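Local coordinates for protein tetracycline Repressor, class A (Pseudomonas sp., PDB 5MRU) that represses the tetracycline resistance gene by binding its operator DNA through a helix-turn-helix motif, and loses affinity for the operator when tetracycline binds, at the interface of chains A and B. Coordinates in Å, arbitrary orientation; residue numbers count along the deposited sequence, not the author numbering. Chains: chain A/B, Tetracycline Repressor, class A.

The interface of chains A and B. Residues chain A 132, 197-198, 200-201; chain B 193, 196.
B:Val193 pushes its two methyl groups into the end of chain A and buries more surface here than any other residue of the patch. The methyls point mainly to different parts of chain A. CG1, anti to the backbone N (chi1 173°), lies against the backbone of A:Gly197 and A:Leu198. It comes within 3.8 Å of CG of A:Leu198, and the two side chains run at a slant to each other. CG2 lies under one face of the guanidinium group of A:Arg201, displaced toward its NH1 and NH2 side, 3.7 Å from CZ. OD1 of A:Asn132 is modelled too near CG2, so that contact is doubtful.

B:Asp196, one turn further along the helix, supplies the charged part. Its carboxylate oxygen OD2 forms a salt bridge with NH1 of A:Arg201, 3.0 Å away. The two side chains meet at about a right angle, and the guanidinium and carboxylate planes are 48° apart. The N-H does not point at OD2, so the pairing is electrostatic and no hydrogen bond is formed. CB of B:Asp196 rests 3.8 Å from CA of A:Gly197. The glycine has no side chain, which probably helps CB lie against the backbone.

A:Arg201 bends at chi3 (90°) and turns its head back toward its own helix end. NH1 makes a weak hydrogen bond there to the carbonyl O of A:Gly197, 3.1 Å long, which may help to place it. A symmetric twin repeats the contact with the chains exchanged.

A:Lys200 and A:Arg201 follow the last helix. Helices 127-153 and 183-199 of both chains pack as the four-helix bundle of the TetR dimer. The site lies at the end of this bundle, far from the DNA-binding N-terminal regions.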
# COMPACT_ATOMS: atom_id res chain seq x y z
N ASN A 132 1.99 -4.40 16.61
CA ASN A 132 1.06 -3.45 15.99
C ASN A 132 1.69 -2.13 15.55
O ASN A 132 1.35 -1.62 14.49
CB ASN A 132 -0.13 -3.13 16.91
CG ASN A 132 -1.18 -2.25 16.22
OD1 ASN A 132 -1.37 -1.09 16.57
ND2 ASN A 132 -1.83 -2.81 15.21
N GLY A 197 -1.05 8.12 18.44
CA GLY A 197 -1.94 7.05 18.88
C GLY A 197 -1.25 5.89 19.56
O GLY A 197 -1.86 5.19 20.36
N LEU A 198 0.02 5.66 19.24
CA LEU A 198 0.81 4.66 19.95
C LEU A 198 1.22 5.15 21.33
O LEU A 198 1.23 4.37 22.28
CB LEU A 198 2.08 4.33 19.18
CG LEU A 198 1.85 3.69 17.82
CD1 LEU A 198 3.11 3.85 16.99
CD2 LEU A 198 1.45 2.22 17.96
N LYS A 200 -0.44 6.78 23.30
CA LYS A 200 -1.55 6.38 24.18
C LYS A 200 -1.40 4.98 24.83
O LYS A 200 -2.33 4.51 25.46
CB LYS A 200 -2.90 6.46 23.44
N ARG A 201 -0.25 4.32 24.68
CA ARG A 201 -0.00 3.08 25.44
C ARG A 201 1.48 2.74 25.71
O ARG A 201 1.81 1.58 26.03
CB ARG A 201 -0.73 1.91 24.77
CG ARG A 201 -0.33 1.66 23.32
CD ARG A 201 -1.46 1.06 22.50
NE ARG A 201 -2.29 2.09 21.85
CZ ARG A 201 -3.21 1.86 20.91
NH1 ARG A 201 -3.90 2.88 20.40
NH2 ARG A 201 -3.45 0.62 20.47
N VAL B 193 -5.26 2.65 16.45
CA VAL B 193 -4.16 3.57 16.72
C VAL B 193 -4.32 4.86 15.91
O VAL B 193 -4.15 5.97 16.41
CB VAL B 193 -2.83 2.92 16.36
CG1 VAL B 193 -1.70 3.93 16.47
CG2 VAL B 193 -2.59 1.71 17.22
N ASP B 196 -6.94 7.21 17.31
CA ASP B 196 -6.53 7.83 18.56
C ASP B 196 -5.70 9.10 18.26
O ASP B 196 -6.05 10.20 18.69
CB ASP B 196 -5.73 6.85 19.45
CG ASP B 196 -6.60 5.71 20.01
OD1 ASP B 196 -7.78 5.56 19.62
OD2 ASP B 196 -6.08 4.94 20.84